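Local atomic coordinates of 2-C-methyl-D-erythritol 4-phosphate cytidylyltransferase (PDB entry 4KT7), a protein that probably transfers a cytidylyl group from CTP to 2-C-methyl-D-erythritol 4-phosphate, giving 4-CDP-2-C-methyl-D-erythritol and diphosphate in isoprenoid biosynthesis. Residues A[69-72]-A[73-77]; A[156-159]-A[160-163]; A[193-196]-A[197-200]; A[219-222]-A[223-226]. All coordinates share one frame; numbering follows the deposited sequence.

Contact 1: A[69-72]-A[73-77]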
loop_
_atom_site.group_PDB
_atom_site.type_symbol
_atom_site.label_atom_id
_atom_site.label_comp_id
_atom_site.label_asym_id
_atom_site.label_seq_id
_atom_site.Cartn_x
_atom_site.Cartn_y
_atom_site.Cartn_z
ATOM N N LYS A 69 -27.993 -0.977 -18.051
ATOM C CA LYS A 69 -29.333 -0.419 -18.180
ATOM C C LYS A 69 -30.220 -0.792 -16.989
ATOM O O LYS A 69 -30.990 0.035 -16.480
ATOM C CB LYS A 69 -29.989 -0.919 -19.471
ATOM C CG LYS A 69 -29.336 -0.429 -20.751
ATOM C CD LYS A 69 -30.076 -0.989 -21.971
ATOM C CE LYS A 69 -29.532 -0.417 -23.277
ATOM N NZ LYS A 69 -30.190 -1.004 -24.488
ATOM N N ASP A 70 -30.123 -2.045 -16.556
ATOM C CA ASP A 70 -30.951 -2.541 -15.458
ATOM C C ASP A 70 -30.579 -1.825 -14.166
ATOM O O ASP A 70 -31.434 -1.470 -13.356
ATOM C CB ASP A 70 -30.767 -4.048 -15.279
ATOM C CG ASP A 70 -31.332 -4.854 -16.436
ATOM O OD1 ASP A 70 -32.137 -4.304 -17.221
ATOM O OD2 ASP A 70 -30.977 -6.048 -16.546
ATOM N N ILE A 71 -29.287 -1.612 -13.984
ATOM C CA ILE A 71 -28.801 -0.921 -12.811
ATOM C C ILE A 71 -29.262 0.535 -12.831
ATOM O O ILE A 71 -29.687 1.073 -11.806
ATOM C CB ILE A 71 -27.271 -1.047 -12.712
ATOM C CG1 ILE A 71 -26.908 -2.449 -12.198
ATOM C CG2 ILE A 71 -26.677 0.042 -11.828
ATOM C CD1 ILE A 71 -25.458 -2.836 -12.447
ATOM N N LEU A 72 -29.237 1.154 -14.010
ATOM C CA LEU A 72 -29.568 2.576 -14.129
ATOM C C LEU A 72 -31.051 2.906 -13.973
ATOM O O LEU A 72 -31.399 4.058 -13.702
ATOM C CB LEU A 72 -29.032 3.160 -15.442
ATOM C CG LEU A 72 -27.525 3.379 -15.436
ATOM C CD1 LEU A 72 -27.050 4.055 -16.715
ATOM C CD2 LEU A 72 -27.162 4.221 -14.231
ATOM N N GLU A 73 -31.922 1.911 -14.129
ATOM C CA GLU A 73 -33.362 2.150 -14.002
ATOM C C GLU A 73 -33.734 2.580 -12.592
ATOM O O GLU A 73 -34.682 3.335 -12.390
ATOM C CB GLU A 73 -34.164 0.902 -14.367
ATOM C CG GLU A 73 -34.128 0.544 -15.831
ATOM C CD GLU A 73 -35.213 -0.440 -16.198
ATOM O OE1 GLU A 73 -35.420 -1.413 -15.436
ATOM O OE2 GLU A 73 -35.870 -0.233 -17.238
ATOM N N LYS A 74 -32.983 2.087 -11.617
ATOM C CA LYS A 74 -33.241 2.403 -10.216
ATOM C C LYS A 74 -32.940 3.880 -9.901
ATOM O O LYS A 74 -33.429 4.431 -8.909
ATOM C CB LYS A 74 -32.461 1.431 -9.309
ATOM C CG LYS A 74 -31.675 2.068 -8.169
ATOM C CD LYS A 74 -31.083 1.011 -7.228
ATOM C CE LYS A 74 -30.383 1.672 -6.037
ATOM N NZ LYS A 74 -29.668 0.704 -5.152
ATOM N N TYR A 75 -32.170 4.535 -10.770
ATOM C CA TYR A 75 -31.792 5.932 -10.537
ATOM C C TYR A 75 -32.613 6.958 -11.331
ATOM O O TYR A 75 -32.825 6.813 -12.541
ATOM C CB TYR A 75 -30.289 6.130 -10.764
ATOM C CG TYR A 75 -29.437 5.250 -9.872
ATOM C CD1 TYR A 75 -29.173 5.604 -8.554
ATOM C CD2 TYR A 75 -28.913 4.060 -10.340
ATOM C CE1 TYR A 75 -28.402 4.795 -7.733
ATOM C CE2 TYR A 75 -28.146 3.248 -9.525
ATOM C CZ TYR A 75 -27.891 3.620 -8.226
ATOM O OH TYR A 75 -27.120 2.802 -7.426
ATOM N N ASP A 76 -33.063 7.997 -10.628
ATOM C CA ASP A 76 -33.842 9.088 -11.218
ATOM C C ASP A 76 -32.965 10.119 -11.932
ATOM O O ASP A 76 -33.366 10.704 -12.942
ATOM C CB ASP A 76 -34.630 9.823 -10.127
ATOM C CG ASP A 76 -35.465 8.892 -9.267
ATOM O OD1 ASP A 76 -36.020 7.909 -9.806
ATOM O OD2 ASP A 76 -35.572 9.152 -8.048
ATOM N N GLY A 77 -31.772 10.339 -11.387
ATOM C CA GLY A 77 -30.956 11.489 -11.730
ATOM C C GLY A 77 -30.480 11.638 -13.161
ATOM O O GLY A 77 -30.832 10.855 -14.051
#
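The C-terminal end of helix 65-73 unwinds here into the loop that leads to strand 79-83, and Tyr75 folds back against the last turn to meet Ile71 and Leu72. The CD2-CE2 side of its ring carries the contact: CD2 lies 3.4 Å from Ile71 O, which approaches obliquely, while Leu72 CA sits at the edge of the ring, near its plane. Further out, Ile71 CG2 reaches Tyr75 CE2 at 4.2 Å, and the CD2 methyl of Leu72 comes to a similar distance from the ring's own CD2. The first torsion of Tyr75 (chi1 -58°) sets CG beside its backbone N, and the ring returns toward the helix. CG of Lys74 lies 3.9 Å above the ring plane, over the centre of one face.

This is the alpha-to-beta turn of a Rossmann-like nucleotidyltransferase domain, and its backbone bonds change as the helix gives out. Glu73 N still donates to Lys69 O, weakly, and the bond from Lys74 N to Ile71 O is weak as well. Tyr75 N then gives a sounder bond to Leu72 O (3.1 Å), arriving from above the carbonyl plane. Lys74 NZ and Tyr75 OH both go to Asp45 of helix 39-48, the first in a salt bridge, the second in a hydrogen bond. Leu72 also packs on Leu44 of that helix and on Ile79 and Tyr81 of the following strand.

Contact 2: A[156-159]-A[160-163]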
loop_
_atom_site.group_PDB
_atom_site.type_symbol
_atom_site.label_atom_id
_atom_site.label_comp_id
_atom_site.label_asym_id
_atom_site.label_seq_id
_atom_site.Cartn_x
_atom_site.Cartn_y
_atom_site.Cartn_z
ATOM N N THR A 156 15.732 6.464 1.390
ATOM C CA THR A 156 14.429 6.324 2.005
ATOM C C THR A 156 13.799 7.698 2.051
ATOM O O THR A 156 14.320 8.591 2.721
ATOM C CB THR A 156 14.539 5.812 3.450
ATOM O OG1 THR A 156 15.373 4.647 3.488
ATOM C CG2 THR A 156 13.160 5.464 4.002
ATOM N N PRO A 157 12.679 7.882 1.335
ATOM C CA PRO A 157 12.058 9.207 1.343
ATOM C C PRO A 157 11.544 9.510 2.726
ATOM O O PRO A 157 11.252 8.582 3.490
ATOM C CB PRO A 157 10.866 9.053 0.387
ATOM C CG PRO A 157 11.212 7.880 -0.476
ATOM C CD PRO A 157 12.017 6.959 0.401
ATOM N N ASN A 158 11.463 10.794 3.051
ATOM C CA ASN A 158 10.871 11.235 4.300
ATOM C C ASN A 158 9.454 10.683 4.360
ATOM O O ASN A 158 8.630 11.015 3.517
ATOM C CB ASN A 158 10.835 12.768 4.323
ATOM C CG ASN A 158 10.363 13.315 5.643
ATOM O OD1 ASN A 158 9.688 12.616 6.415
ATOM N ND2 ASN A 158 10.722 14.570 5.927
ATOM N N ARG A 159 9.180 9.841 5.350
ATOM C CA ARG A 159 7.908 9.109 5.467
ATOM C C ARG A 159 6.657 9.947 5.606
ATOM O O ARG A 159 5.566 9.501 5.226
ATOM C CB ARG A 159 7.955 8.172 6.666
ATOM C CG ARG A 159 8.046 6.720 6.293
ATOM C CD ARG A 159 7.860 5.851 7.515
ATOM N NE ARG A 159 7.059 4.662 7.234
ATOM C CZ ARG A 159 5.856 4.437 7.756
ATOM N NH1 ARG A 159 5.313 5.318 8.589
ATOM N NH2 ARG A 159 5.201 3.327 7.450
ATOM N N ASP A 160 6.793 11.130 6.191
ATOM C CA ASP A 160 5.647 12.021 6.382
ATOM C C ASP A 160 5.099 12.585 5.077
ATOM O O ASP A 160 4.007 13.164 5.049
ATOM C CB ASP A 160 6.044 13.182 7.277
ATOM C CG ASP A 160 6.251 12.763 8.700
ATOM O OD1 ASP A 160 5.422 11.963 9.192
ATOM O OD2 ASP A 160 7.235 13.231 9.314
ATOM N N TYR A 161 5.850 12.429 3.996
ATOM C CA TYR A 161 5.453 13.031 2.727
ATOM C C TYR A 161 5.201 11.998 1.628
ATOM O O TYR A 161 5.058 12.351 0.455
ATOM C CB TYR A 161 6.493 14.079 2.302
ATOM C CG TYR A 161 6.638 15.185 3.319
ATOM C CD1 TYR A 161 5.604 16.076 3.548
ATOM C CD2 TYR A 161 7.796 15.322 4.076
ATOM C CE1 TYR A 161 5.726 17.094 4.500
ATOM C CE2 TYR A 161 7.926 16.341 5.037
ATOM C CZ TYR A 161 6.878 17.219 5.237
ATOM O OH TYR A 161 6.964 18.235 6.164
ATOM N N VAL A 162 5.143 10.722 2.019
ATOM C CA VAL A 162 4.890 9.622 1.087
ATOM C C VAL A 162 3.408 9.194 1.119
ATOM O O VAL A 162 2.934 8.683 2.125
ATOM C CB VAL A 162 5.773 8.384 1.420
ATOM C CG1 VAL A 162 5.507 7.276 0.420
ATOM C CG2 VAL A 162 7.284 8.760 1.442
ATOM N N TYR A 163 2.688 9.418 0.023
ATOM C CA TYR A 163 1.255 9.117 -0.051
ATOM C C TYR A 163 0.876 8.197 -1.201
ATOM O O TYR A 163 1.430 8.287 -2.293
ATOM C CB TYR A 163 0.434 10.403 -0.193
ATOM C CG TYR A 163 0.298 11.210 1.071
ATOM C CD1 TYR A 163 1.421 11.678 1.753
ATOM C CD2 TYR A 163 -0.949 11.520 1.583
ATOM C CE1 TYR A 163 1.295 12.423 2.922
ATOM C CE2 TYR A 163 -1.086 12.272 2.746
ATOM C CZ TYR A 163 0.035 12.725 3.403
ATOM O OH TYR A 163 -0.117 13.480 4.540
#
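Tyr161 N donates to Asn158 O over 3.2 Å, a fairly straight bond (161° at the hydrogen) that meets the oxygen from above its carbonyl plane. The side chain of Asn158 makes a second link: OD1 accepts from Asp160 N at 3.3 Å, also from above the amide plane. With CG anti to the backbone N (chi1 -174°), the amide swings forward over the turn and its ND2 comes to the edge of the Tyr161 ring, 3.4 Å from CE2. Amide and ring planes stand 79° apart, close to perpendicular. The CG2 methyl of Val162 rests 3.7 Å from Pro157 CB and also touches Asn158 O, while Val162 N makes a long, weak bond to Arg159 O.

Arg159 turns away, and its NE bonds to Thr143 OG1. Val162 and Tyr163 pair in an antiparallel ladder with a strand of the second subunit, so the sheet continues across the interface. The OD1 bond to the N-H two residues on makes Asn158 the head of an Asx turn, and this tight turn carries the chain from the hairpin of strands 144-147 and 153-155 into strand 162-166 of the main sheet.

Contact 3: A[193-196]-A[197-200]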
loop_
_atom_site.group_PDB
_atom_site.type_symbol
_atom_site.label_atom_id
_atom_site.label_comp_id
_atom_site.label_asym_id
_atom_site.label_seq_id
_atom_site.Cartn_x
_atom_site.Cartn_y
_atom_site.Cartn_z
ATOM N N ASP A 193 -4.252 10.723 -13.950
ATOM C CA ASP A 193 -4.512 11.953 -14.695
ATOM C C ASP A 193 -3.752 13.141 -14.135
ATOM O O ASP A 193 -3.394 14.045 -14.882
ATOM C CB ASP A 193 -6.006 12.299 -14.726
ATOM C CG ASP A 193 -6.843 11.234 -15.397
ATOM O OD1 ASP A 193 -6.340 10.572 -16.332
ATOM O OD2 ASP A 193 -8.019 11.070 -14.999
ATOM N N SER A 194 -3.526 13.170 -12.823
ATOM C CA SER A 194 -2.881 14.354 -12.252
ATOM C C SER A 194 -1.408 14.441 -12.628
ATOM O O SER A 194 -0.820 15.520 -12.555
ATOM C CB SER A 194 -3.039 14.424 -10.730
ATOM O OG SER A 194 -2.176 13.497 -10.091
ATOM N N GLN A 195 -0.809 13.330 -13.059
ATOM C CA GLN A 195 0.596 13.378 -13.485
ATOM C C GLN A 195 0.717 14.148 -14.802
ATOM O O GLN A 195 1.810 14.603 -15.178
ATOM C CB GLN A 195 1.213 11.976 -13.615
ATOM C CG GLN A 195 2.745 12.011 -13.796
ATOM C CD GLN A 195 3.360 10.634 -13.906
ATOM O OE1 GLN A 195 2.706 9.682 -14.336
ATOM N NE2 GLN A 195 4.629 10.518 -13.509
ATOM N N LEU A 196 -0.409 14.329 -15.493
ATOM C CA LEU A 196 -0.399 15.140 -16.709
ATOM C C LEU A 196 0.171 16.527 -16.402
ATOM O O LEU A 196 0.831 17.147 -17.237
ATOM C CB LEU A 196 -1.807 15.246 -17.300
ATOM C CG LEU A 196 -2.345 13.950 -17.932
ATOM C CD1 LEU A 196 -3.772 14.156 -18.454
ATOM C CD2 LEU A 196 -1.447 13.491 -19.065
ATOM N N PHE A 197 -0.046 16.993 -15.179
ATOM C CA PHE A 197 0.406 18.320 -14.803
ATOM C C PHE A 197 1.913 18.426 -14.766
ATOM O O PHE A 197 2.468 19.495 -15.021
ATOM C CB PHE A 197 -0.243 18.751 -13.489
ATOM C CG PHE A 197 -1.676 19.147 -13.656
ATOM C CD1 PHE A 197 -2.647 18.187 -13.913
ATOM C CD2 PHE A 197 -2.054 20.475 -13.589
ATOM C CE1 PHE A 197 -3.971 18.559 -14.099
ATOM C CE2 PHE A 197 -3.378 20.842 -13.764
ATOM C CZ PHE A 197 -4.329 19.876 -14.030
ATOM N N GLU A 198 2.578 17.310 -14.476
ATOM C CA GLU A 198 4.031 17.293 -14.461
ATOM C C GLU A 198 4.567 17.169 -15.867
ATOM O O GLU A 198 5.520 17.853 -16.238
ATOM C CB GLU A 198 4.549 16.144 -13.590
ATOM C CG GLU A 198 4.242 16.319 -12.114
ATOM C CD GLU A 198 4.390 15.020 -11.327
ATOM O OE1 GLU A 198 5.525 14.467 -11.256
ATOM O OE2 GLU A 198 3.364 14.553 -10.777
ATOM N N PHE A 199 3.953 16.315 -16.674
ATOM C CA PHE A 199 4.455 16.121 -18.039
ATOM C C PHE A 199 4.363 17.385 -18.888
ATOM O O PHE A 199 5.180 17.613 -19.777
ATOM C CB PHE A 199 3.717 14.982 -18.742
ATOM C CG PHE A 199 4.190 13.623 -18.328
ATOM C CD1 PHE A 199 5.519 13.258 -18.510
ATOM C CD2 PHE A 199 3.314 12.706 -17.772
ATOM C CE1 PHE A 199 5.973 11.998 -18.125
ATOM C CE2 PHE A 199 3.757 11.443 -17.390
ATOM C CZ PHE A 199 5.090 11.092 -17.563
ATOM N N PHE A 200 3.372 18.217 -18.618
ATOM C CA PHE A 200 3.207 19.390 -19.472
ATOM C C PHE A 200 3.577 20.681 -18.773
ATOM O O PHE A 200 3.129 21.747 -19.159
ATOM C CB PHE A 200 1.809 19.420 -20.083
ATOM C CG PHE A 200 1.530 18.217 -20.920
ATOM C CD1 PHE A 200 2.225 18.008 -22.104
ATOM C CD2 PHE A 200 0.634 17.250 -20.498
ATOM C CE1 PHE A 200 1.995 16.865 -22.877
ATOM C CE2 PHE A 200 0.401 16.108 -21.266
ATOM C CZ PHE A 200 1.083 15.917 -22.451
HETATM O O HOH W 1 0.830 14.844 -9.973
HETATM O O HOH W 2 6.231 12.706 -12.762
#
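Gln195 and Phe199 meet across the short helix 196-199, Gln195 just before it and Phe199 at its last residue; one side of this helix meets the second subunit of the cytidylyltransferase dimer. From CB, chi1 of -169° sends CG away from the backbone N, and the Gln195 chain then continues extended. CG lies 3.8 Å from Phe199 CE2 and a little farther from Glu198 OE2. The amide carbon CD is 3.6 Å from the same CE2, with the amide plane turned 45° from the ring. At the tip the two ends part: OE1 accepts a hydrogen bond from Thr191 N, whereas NE2 gives one to a water. Cut back to alanine, this residue would probably cost Thr191 N its side-chain acceptor, the water one of its partners, and Phe199 CE2 its cover from the amide.

The backbone oxygen of Gln195 is gripped twice, by Glu198 N at 2.9 Å from above the carbonyl plane and by Phe199 N at 3.1 Å, nearly along the C=O axis. One residue on, Leu196 and Phe200 lie side by side and point the same way, with Leu196 CD2 3.9 Å from Phe200 CE2. Phe199 stacks on Phe188, while Leu196 and Phe200 lean on helix 173-184. Glu198 OE2 is also hydrogen-bonded to Thr156 OG1 of the second subunit, and Ser194 OG to Asp192 OD2. A second water links Ser194 OG, just before the helix, to Glu198 OE2, donating to OG at 3.3 Å and to OE2 at 2.7 Å.

Contact 4: A[219-222]-A[223-226]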
loop_
_atom_site.group_PDB
_atom_site.type_symbol
_atom_site.label_atom_id
_atom_site.label_comp_id
_atom_site.label_asym_id
_atom_site.label_seq_id
_atom_site.Cartn_x
_atom_site.Cartn_y
_atom_site.Cartn_z
ATOM N N THR A 219 -10.622 -5.537 -7.342
ATOM C CA THR A 219 -10.363 -6.192 -8.628
ATOM C C THR A 219 -10.097 -7.700 -8.507
ATOM O O THR A 219 -10.632 -8.497 -9.282
ATOM C CB THR A 219 -9.207 -5.511 -9.401
ATOM O OG1 THR A 219 -8.041 -5.454 -8.573
ATOM C CG2 THR A 219 -9.600 -4.087 -9.830
ATOM N N THR A 220 -9.285 -8.092 -7.529
ATOM C CA THR A 220 -8.880 -9.493 -7.388
ATOM C C THR A 220 -9.772 -10.241 -6.408
ATOM O O THR A 220 -10.510 -9.626 -5.638
ATOM C CB THR A 220 -7.418 -9.617 -6.904
ATOM O OG1 THR A 220 -7.360 -9.317 -5.501
ATOM C CG2 THR A 220 -6.512 -8.648 -7.673
ATOM N N GLN A 221 -9.689 -11.569 -6.434
ATOM C CA GLN A 221 -10.432 -12.402 -5.499
ATOM C C GLN A 221 -10.040 -12.069 -4.058
ATOM O O GLN A 221 -10.875 -12.112 -3.151
ATOM C CB GLN A 221 -10.202 -13.883 -5.802
ATOM C CG GLN A 221 -11.121 -14.820 -5.031
ATOM C CD GLN A 221 -12.575 -14.370 -5.067
ATOM O OE1 GLN A 221 -13.123 -14.088 -6.134
ATOM N NE2 GLN A 221 -13.203 -14.291 -3.894
ATOM N N GLU A 222 -8.771 -11.717 -3.861
ATOM C CA GLU A 222 -8.272 -11.299 -2.550
ATOM C C GLU A 222 -8.973 -10.039 -2.035
ATOM O O GLU A 222 -9.332 -9.972 -0.857
ATOM C CB GLU A 222 -6.750 -11.084 -2.581
ATOM C CG GLU A 222 -5.917 -12.359 -2.461
ATOM C CD GLU A 222 -5.493 -12.919 -3.807
ATOM O OE1 GLU A 222 -5.762 -12.269 -4.843
ATOM O OE2 GLU A 222 -4.885 -14.012 -3.828
ATOM N N ASP A 223 -9.159 -9.050 -2.914
ATOM C CA ASP A 223 -9.825 -7.791 -2.555
ATOM C C ASP A 223 -11.259 -8.040 -2.088
ATOM O O ASP A 223 -11.713 -7.438 -1.120
ATOM C CB ASP A 223 -9.831 -6.812 -3.737
ATOM C CG ASP A 223 -8.437 -6.338 -4.119
ATOM O OD1 ASP A 223 -7.571 -6.245 -3.227
ATOM O OD2 ASP A 223 -8.209 -6.052 -5.315
ATOM N N ILE A 224 -11.958 -8.944 -2.772
ATOM C CA ILE A 224 -13.333 -9.292 -2.420
ATOM C C ILE A 224 -13.412 -9.918 -1.025
ATOM O O ILE A 224 -14.248 -9.524 -0.202
ATOM C CB ILE A 224 -13.951 -10.224 -3.481
ATOM C CG1 ILE A 224 -14.167 -9.435 -4.774
ATOM C CG2 ILE A 224 -15.264 -10.819 -2.990
ATOM C CD1 ILE A 224 -14.523 -10.289 -5.953
ATOM N N ILE A 225 -12.527 -10.879 -0.763
ATOM C CA ILE A 225 -12.370 -11.443 0.572
ATOM C C ILE A 225 -12.127 -10.318 1.585
ATOM O O ILE A 225 -12.749 -10.283 2.644
ATOM C CB ILE A 225 -11.201 -12.470 0.625
ATOM C CG1 ILE A 225 -11.419 -13.608 -0.380
ATOM C CG2 ILE A 225 -11.021 -13.035 2.029
ATOM C CD1 ILE A 225 -12.784 -14.267 -0.299
ATOM N N PHE A 226 -11.244 -9.383 1.244
ATOM C CA PHE A 226 -10.905 -8.294 2.150
ATOM C C PHE A 226 -12.087 -7.336 2.331
ATOM O O PHE A 226 -12.359 -6.871 3.442
ATOM C CB PHE A 226 -9.669 -7.541 1.635
ATOM C CG PHE A 226 -8.890 -6.840 2.715
ATOM C CD1 PHE A 226 -7.944 -7.531 3.463
ATOM C CD2 PHE A 226 -9.099 -5.494 2.984
ATOM C CE1 PHE A 226 -7.226 -6.895 4.467
ATOM C CE2 PHE A 226 -8.381 -4.851 3.985
ATOM C CZ PHE A 226 -7.444 -5.552 4.725
#
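Across the 219-222 and 223-226 segments the chain enters helix 221-231, and successive amides pick up their i-to-i+4 partners: Ile224 N bonds to Thr220 O, Ile225 N to Gln221 O and Phe226 N to Glu222 O, the last at 2.9 Å. Ahead of this first turn, Asp223 reaches back along the chain. Its OD2 takes two backbone N-H groups at once, Thr219 N at 3.2 Å on the anti lone pair, and Thr220 N at the same length from above the carboxylate plane, almost straight at 175°. Thr219 OG1 adds a weak bond to the same oxygen.

Thr220, at the N-cap, accepts in turn from the first turn of the helix. Its OG1 takes the N-H of Asp223 N at 3.2 Å, because chi1 of 76° places the hydroxyl between the backbone N and the carbonyl carbon. The reciprocal pair, side chain of Thr220 to N-H of Asp223 and side chain of Asp223 to N-H of Thr220, is a capping box. With an alanine in place of Asp223, the amides of Thr219 and Thr220 would probably lose their shared acceptor, and the loop entering the helix would be less firmly held. The carboxylate is also likely to be favoured electrostatically here, near the positive end of the helix dipole.

Farther along, Gln221 bends at chi2 and folds over the turn, NE2 lying 3.6 Å from the CD1 methyl of Ile225. Ile225 packs on Ala229 of the second subunit, Phe226 on Asp223 of that subunit, and Glu222 OE2 forms a salt bridge with its Arg233.

In the fold
Contacts 1 and 4 lie at the surface, contacts 2 and 3 partly buried. Contact 1 stands on the far side of the chain's centre from contacts 2 and 3, about 43 and 34 Å away between centres, and its two segments touch no other subunit. The other three all meet the second subunit: contact 2 by a shared sheet, contact 3 by hydrogen bonds, contact 4 by helix packing and by Glu222 with Arg233 of that subunit. Contacts 2 and 3 are linked across the dimer, although within one chain they do not touch. Contact 1 ends a helix, contact 4 starts one with a carboxylate, contact 2 turns into a strand, and contact 3 mixes aromatic packing with waters.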